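Local coordinates for protein kojibiose phosphorylase (Gut metagenome, PDB 6W0P) that is a glycoside hydrolase family 65 enzyme of the kojibiose phosphorylase type, pairing a beta-sandwich N-terminal domain with a helical central catalytic domain, at residues G41-K53 against F92-N106. Residues are numbered along the deposited sequence; the frame is centred on the assembly and turned at random.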
loop_
_atom_site.group_PDB
_atom_site.type_symbol
_atom_site.label_atom_id
_atom_site.label_comp_id
_atom_site.label_asym_id
_atom_site.label_seq_id
_atom_site.Cartn_x
_atom_site.Cartn_y
_atom_site.Cartn_z
ATOM N N GLY A 41 10.225 -20.869 -24.189
ATOM C CA GLY A 41 9.100 -21.739 -23.846
ATOM C C GLY A 41 7.861 -21.384 -24.626
ATOM O O GLY A 41 7.667 -20.177 -24.933
ATOM N N THR A 42 7.012 -22.382 -24.874
ATOM C CA THR A 42 5.683 -22.153 -25.472
ATOM C C THR A 42 4.646 -22.906 -24.661
ATOM O O THR A 42 4.866 -24.090 -24.383
ATOM C CB THR A 42 5.646 -22.559 -26.952
ATOM O OG1 THR A 42 5.982 -23.946 -27.028
ATOM C CG2 THR A 42 6.611 -21.744 -27.775
ATOM N N ARG A 43 3.543 -22.232 -24.364
ATOM C CA ARG A 43 2.301 -22.873 -23.884
ATOM C C ARG A 43 1.791 -23.782 -24.997
ATOM O O ARG A 43 2.109 -23.530 -26.175
ATOM C CB ARG A 43 1.265 -21.805 -23.508
ATOM C CG ARG A 43 1.534 -21.124 -22.170
ATOM C CD ARG A 43 0.577 -19.975 -21.918
ATOM N NE ARG A 43 -0.780 -20.458 -21.705
ATOM C CZ ARG A 43 -1.257 -20.893 -20.549
ATOM N NH1 ARG A 43 -0.503 -20.936 -19.464
ATOM N NH2 ARG A 43 -2.503 -21.284 -20.468
ATOM N N ALA A 44 0.956 -24.752 -24.637
ATOM C CA ALA A 44 0.396 -25.757 -25.562
ATOM C C ALA A 44 -0.877 -25.191 -26.194
ATOM O O ALA A 44 -1.874 -25.947 -26.340
ATOM C CB ALA A 44 0.135 -27.046 -24.848
ATOM N N PHE A 45 -0.838 -23.909 -26.563
ATOM C CA PHE A 45 -1.951 -23.248 -27.263
ATOM C C PHE A 45 -2.060 -23.941 -28.620
ATOM O O PHE A 45 -1.037 -24.360 -29.157
ATOM C CB PHE A 45 -1.730 -21.739 -27.360
ATOM C CG PHE A 45 -0.512 -21.341 -28.151
ATOM C CD1 PHE A 45 -0.569 -21.240 -29.530
ATOM C CD2 PHE A 45 0.687 -21.090 -27.514
ATOM C CE1 PHE A 45 0.558 -20.885 -30.260
ATOM C CE2 PHE A 45 1.818 -20.757 -28.241
ATOM C CZ PHE A 45 1.752 -20.648 -29.611
ATOM N N PHE A 46 -3.290 -24.115 -29.084
ATOM C CA PHE A 46 -3.643 -24.597 -30.438
ATOM C C PHE A 46 -2.929 -23.752 -31.489
ATOM O O PHE A 46 -2.892 -22.519 -31.370
ATOM C CB PHE A 46 -5.163 -24.562 -30.641
ATOM C CG PHE A 46 -5.917 -25.598 -29.847
ATOM C CD1 PHE A 46 -5.253 -26.514 -29.037
ATOM C CD2 PHE A 46 -7.293 -25.690 -29.946
ATOM C CE1 PHE A 46 -5.951 -27.490 -28.336
ATOM C CE2 PHE A 46 -7.988 -26.658 -29.235
ATOM C CZ PHE A 46 -7.317 -27.562 -28.441
ATOM N N ASP A 47 -2.394 -24.426 -32.503
ATOM C CA ASP A 47 -1.674 -23.795 -33.639
ATOM C C ASP A 47 -2.697 -23.002 -34.451
ATOM O O ASP A 47 -2.497 -21.804 -34.614
ATOM C CB ASP A 47 -0.978 -24.863 -34.473
ATOM C CG ASP A 47 -0.271 -25.870 -33.588
ATOM O OD1 ASP A 47 0.936 -25.687 -33.374
ATOM O OD2 ASP A 47 -0.948 -26.810 -33.096
ATOM N N GLU A 48 -3.766 -23.660 -34.883
ATOM C CA GLU A 48 -4.841 -23.067 -35.721
ATOM C C GLU A 48 -5.592 -22.028 -34.894
ATOM O O GLU A 48 -5.411 -22.021 -33.672
ATOM C CB GLU A 48 -5.800 -24.145 -36.241
ATOM C CG GLU A 48 -6.705 -24.765 -35.176
ATOM C CD GLU A 48 -6.085 -25.839 -34.289
ATOM O OE1 GLU A 48 -4.885 -26.098 -34.439
ATOM O OE2 GLU A 48 -6.801 -26.404 -33.443
ATOM N N THR A 49 -6.416 -21.206 -35.543
ATOM C CA THR A 49 -7.378 -20.283 -34.871
ATOM C C THR A 49 -8.175 -21.045 -33.796
ATOM O O THR A 49 -8.698 -22.127 -34.076
ATOM C CB THR A 49 -8.289 -19.620 -35.912
ATOM O OG1 THR A 49 -7.450 -18.798 -36.723
ATOM C CG2 THR A 49 -9.405 -18.798 -35.304
ATOM N N TYR A 50 -8.246 -20.508 -32.582
ATOM C CA TYR A 50 -9.152 -21.020 -31.521
ATOM C C TYR A 50 -9.828 -19.824 -30.863
ATOM O O TYR A 50 -9.121 -18.910 -30.385
ATOM C CB TYR A 50 -8.425 -21.898 -30.498
ATOM C CG TYR A 50 -9.308 -22.482 -29.413
ATOM C CD1 TYR A 50 -10.143 -23.561 -29.655
ATOM C CD2 TYR A 50 -9.296 -21.969 -28.127
ATOM C CE1 TYR A 50 -10.927 -24.118 -28.655
ATOM C CE2 TYR A 50 -10.078 -22.505 -27.120
ATOM C CZ TYR A 50 -10.898 -23.584 -27.379
ATOM O OH TYR A 50 -11.662 -24.110 -26.368
ATOM N N SER A 51 -11.158 -19.828 -30.891
ATOM C CA SER A 51 -12.011 -18.679 -30.495
ATOM C C SER A 51 -12.623 -18.963 -29.113
ATOM O O SER A 51 -13.488 -18.195 -28.685
ATOM C CB SER A 51 -13.054 -18.406 -31.550
ATOM O OG SER A 51 -13.991 -19.471 -31.606
ATOM N N GLY A 52 -12.195 -20.042 -28.446
ATOM C CA GLY A 52 -12.516 -20.303 -27.030
ATOM C C GLY A 52 -11.554 -19.536 -26.145
ATOM O O GLY A 52 -10.703 -18.823 -26.709
ATOM N N LYS A 53 -11.662 -19.671 -24.823
ATOM C CA LYS A 53 -10.717 -19.034 -23.871
ATOM C C LYS A 53 -9.344 -19.707 -24.050
ATOM O O LYS A 53 -9.241 -20.934 -24.033
ATOM C CB LYS A 53 -11.271 -19.036 -22.432
ATOM C CG LYS A 53 -10.893 -20.220 -21.556
ATOM C CD LYS A 53 -11.921 -20.580 -20.468
ATOM C CE LYS A 53 -11.857 -22.042 -20.055
ATOM N NZ LYS A 53 -12.135 -22.937 -21.208
ATOM N N PHE A 92 4.244 -20.879 -34.129
ATOM C CA PHE A 92 3.509 -22.150 -34.371
ATOM C C PHE A 92 2.151 -21.853 -35.010
ATOM O O PHE A 92 1.461 -22.807 -35.429
ATOM C CB PHE A 92 3.341 -22.930 -33.064
ATOM C CG PHE A 92 4.569 -23.661 -32.563
ATOM C CD1 PHE A 92 5.440 -24.303 -33.433
ATOM C CD2 PHE A 92 4.810 -23.775 -31.203
ATOM C CE1 PHE A 92 6.537 -25.002 -32.952
ATOM C CE2 PHE A 92 5.899 -24.483 -30.726
ATOM C CZ PHE A 92 6.762 -25.092 -31.601
ATOM N N LYS A 93 1.798 -20.570 -35.112
ATOM C CA LYS A 93 0.478 -20.121 -35.615
ATOM C C LYS A 93 0.249 -20.608 -37.048
ATOM O O LYS A 93 1.116 -20.411 -37.918
ATOM C CB LYS A 93 0.340 -18.601 -35.580
ATOM C CG LYS A 93 -1.051 -18.122 -35.970
ATOM C CD LYS A 93 -1.278 -16.677 -35.648
ATOM C CE LYS A 93 -2.520 -16.139 -36.331
ATOM N NZ LYS A 93 -2.665 -14.683 -36.129
ATOM N N ILE A 94 -0.895 -21.240 -37.274
ATOM C CA ILE A 94 -1.360 -21.604 -38.644
ATOM C C ILE A 94 -2.789 -21.100 -38.834
ATOM O O ILE A 94 -3.450 -20.721 -37.834
ATOM C CB ILE A 94 -1.267 -23.124 -38.895
ATOM C CG1 ILE A 94 -2.314 -23.897 -38.089
ATOM C CG2 ILE A 94 0.142 -23.623 -38.614
ATOM C CD1 ILE A 94 -2.261 -25.398 -38.278
ATOM N N ARG A 95 -3.251 -21.155 -40.079
ATOM C CA ARG A 95 -4.693 -21.110 -40.400
ATOM C C ARG A 95 -4.982 -22.226 -41.394
ATOM O O ARG A 95 -4.228 -22.382 -42.387
ATOM C CB ARG A 95 -5.099 -19.725 -40.908
ATOM C CG ARG A 95 -4.961 -18.657 -39.838
ATOM C CD ARG A 95 -5.327 -17.281 -40.343
ATOM N NE ARG A 95 -6.761 -17.105 -40.422
ATOM C CZ ARG A 95 -7.406 -16.445 -41.390
ATOM N NH1 ARG A 95 -6.751 -15.927 -42.421
ATOM N NH2 ARG A 95 -8.724 -16.343 -41.344
ATOM N N ILE A 96 -6.052 -22.970 -41.134
ATOM C CA ILE A 96 -6.524 -24.012 -42.074
ATOM C C ILE A 96 -7.953 -23.670 -42.510
ATOM O O ILE A 96 -8.799 -23.409 -41.642
ATOM C CB ILE A 96 -6.378 -25.398 -41.433
ATOM C CG1 ILE A 96 -4.916 -25.666 -41.069
ATOM C CG2 ILE A 96 -6.939 -26.461 -42.366
ATOM C CD1 ILE A 96 -4.673 -26.984 -40.352
ATOM N N ILE A 97 -8.172 -23.633 -43.833
ATOM C CA ILE A 97 -9.483 -23.339 -44.490
ATOM C C ILE A 97 -9.794 -24.467 -45.481
ATOM O O ILE A 97 -8.929 -24.799 -46.297
ATOM C CB ILE A 97 -9.474 -21.952 -45.160
ATOM C CG1 ILE A 97 -8.994 -20.866 -44.193
ATOM C CG2 ILE A 97 -10.838 -21.613 -45.756
ATOM C CD1 ILE A 97 -7.502 -20.633 -44.240
ATOM N N HIS A 98 -10.987 -25.039 -45.359
ATOM C CA HIS A 98 -11.590 -26.004 -46.311
ATOM C C HIS A 98 -12.879 -25.398 -46.878
ATOM O O HIS A 98 -13.827 -25.222 -46.104
ATOM C CB HIS A 98 -11.891 -27.320 -45.598
ATOM C CG HIS A 98 -12.479 -28.381 -46.464
ATOM N ND1 HIS A 98 -13.642 -29.048 -46.122
ATOM C CD2 HIS A 98 -12.062 -28.913 -47.631
ATOM C CE1 HIS A 98 -13.892 -29.969 -47.026
ATOM N NE2 HIS A 98 -12.945 -29.899 -47.969
ATOM N N GLU A 99 -12.921 -25.068 -48.164
ATOM C CA GLU A 99 -14.181 -24.589 -48.796
ATOM C C GLU A 99 -14.798 -23.493 -47.917
ATOM O O GLU A 99 -15.985 -23.601 -47.488
ATOM C CB GLU A 99 -15.117 -25.788 -48.958
ATOM C CG GLU A 99 -14.504 -26.877 -49.809
ATOM C CD GLU A 99 -15.331 -28.140 -49.911
ATOM O OE1 GLU A 99 -16.337 -28.252 -49.181
ATOM O OE2 GLU A 99 -14.961 -29.004 -50.725
ATOM N N ASP A 100 -13.984 -22.498 -47.589
ATOM C CA ASP A 100 -14.396 -21.268 -46.850
ATOM C C ASP A 100 -14.774 -21.537 -45.378
ATOM O O ASP A 100 -15.010 -20.525 -44.683
ATOM C CB ASP A 100 -15.496 -20.517 -47.605
ATOM C CG ASP A 100 -14.932 -19.292 -48.307
ATOM O OD1 ASP A 100 -15.013 -19.235 -49.569
ATOM O OD2 ASP A 100 -14.386 -18.420 -47.589
ATOM N N GLU A 101 -14.776 -22.800 -44.898
ATOM C CA GLU A 101 -14.884 -23.139 -43.446
ATOM C C GLU A 101 -13.478 -23.146 -42.839
ATOM O O GLU A 101 -12.617 -23.901 -43.352
ATOM C CB GLU A 101 -15.576 -24.486 -43.232
ATOM C CG GLU A 101 -15.622 -24.901 -41.775
ATOM C CD GLU A 101 -16.183 -26.289 -41.514
ATOM O OE1 GLU A 101 -16.139 -26.715 -40.341
ATOM O OE2 GLU A 101 -16.657 -26.943 -42.477
ATOM N N GLU A 102 -13.236 -22.295 -41.838
ATOM C CA GLU A 102 -11.920 -22.211 -41.147
ATOM C C GLU A 102 -11.891 -23.239 -40.010
ATOM O O GLU A 102 -12.863 -23.305 -39.240
ATOM C CB GLU A 102 -11.591 -20.823 -40.592
ATOM C CG GLU A 102 -10.133 -20.747 -40.142
ATOM C CD GLU A 102 -9.630 -19.431 -39.569
ATOM O OE1 GLU A 102 -10.395 -18.431 -39.606
ATOM O OE2 GLU A 102 -8.460 -19.400 -39.113
ATOM N N LEU A 103 -10.806 -23.994 -39.899
ATOM C CA LEU A 103 -10.583 -24.898 -38.738
ATOM C C LEU A 103 -10.492 -24.062 -37.449
ATOM O O LEU A 103 -9.601 -23.190 -37.337
ATOM C CB LEU A 103 -9.323 -25.738 -38.960
ATOM C CG LEU A 103 -9.000 -26.752 -37.864
ATOM C CD1 LEU A 103 -10.098 -27.790 -37.708
ATOM C CD2 LEU A 103 -7.687 -27.443 -38.162
ATOM N N ASP A 104 -11.416 -24.317 -36.527
ATOM C CA ASP A 104 -11.467 -23.729 -35.165
ATOM C C ASP A 104 -12.269 -24.694 -34.290
ATOM O O ASP A 104 -13.491 -24.839 -34.564
ATOM C CB ASP A 104 -12.117 -22.341 -35.196
ATOM C CG ASP A 104 -12.274 -21.720 -33.814
ATOM O OD1 ASP A 104 -11.802 -22.346 -32.848
ATOM O OD2 ASP A 104 -12.863 -20.618 -33.722
ATOM N N LEU A 105 -11.632 -25.353 -33.318
ATOM C CA LEU A 105 -12.268 -26.487 -32.582
ATOM C C LEU A 105 -13.351 -25.971 -31.628
ATOM O O LEU A 105 -14.119 -26.788 -31.163
ATOM C CB LEU A 105 -11.211 -27.300 -31.835
ATOM C CG LEU A 105 -10.228 -28.081 -32.711
ATOM C CD1 LEU A 105 -9.377 -29.010 -31.849
ATOM C CD2 LEU A 105 -10.939 -28.862 -33.797
ATOM N N ASN A 106 -13.421 -24.665 -31.361
ATOM C CA ASN A 106 -14.524 -24.036 -30.578
ATOM C C ASN A 106 -15.800 -23.930 -31.438
ATOM O O ASN A 106 -16.866 -23.790 -30.845
ATOM C CB ASN A 106 -14.117 -22.664 -30.031
ATOM C CG ASN A 106 -15.113 -22.076 -29.048
ATOM O OD1 ASN A 106 -15.409 -22.682 -28.021
ATOM N ND2 ASN A 106 -15.639 -20.897 -29.359
HETATM O O HOH W 1 -9.009 -24.855 -32.788
HETATM O O HOH W 2 -7.343 -22.102 -38.528
HETATM O O HOH W 3 -4.965 -18.831 -36.106
HETATM O O HOH W 4 -14.116 -24.877 -27.282
#
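Thr49 and Glu48 form the bump of the loop 43-53, pushed into the mouth of the beta hairpin whose strands 94-98 and 101-102 join through a type I' turn. Thr49 OG1 donates a hydrogen bond to Glu102 OE2 (2.7 Å), entering from above the carboxylate plane, while Arg95 NE reaches the same oxygen from the opposite face. Arg95 grips Glu102 side-on, so OE2 is held from both faces and OE1 by Arg95 NH2. Deeper in, Glu48 CG stands between its backbone N and carbonyl carbon (chi1 71°) and the chain bends again at chi2; its CB lies against Ile94 CG1 and its CG against Leu103 CG (4.1 Å). Ile94 N meets Asp47 O in a nearly straight bond (3.2 Å, 171°), and Asp47 CB packs on Phe92 O (3.3 Å). A water bridges Glu48 OE2, Thr49 O and Leu105 N; another joins Thr49 N to Ile96 N, Glu102 OE2 and Leu103 O. Asp104 cradles Ser51: OD2 takes the hydroxyl OG on its syn lone pair (2.7 Å), and OD1 takes Ser51 N and, from the opposite face, Asn106 N, closing an Asx turn. Asn106 ND2 reaches Ser51 OG nearly in its own amide plane (3.1 Å), and Asn106 CB lies 3.8 Å from Tyr50 CE1. Leu105 CD1 packs on Phe46 CE2 (3.8 Å), and the Phe92 ring turns its edge to Thr42 OG1. Arg126 of strand 123-132 forms salt bridges with Glu48 and Asp47, and Arg143 of strand 135-145 with Asp47. Phe46 and Leu105 settle on Phe113, Leu103 on Phe128 and Trp130: loop and hairpin lie side by side on the large antiparallel sheet, while strand 94-98 pairs with strand 165-174.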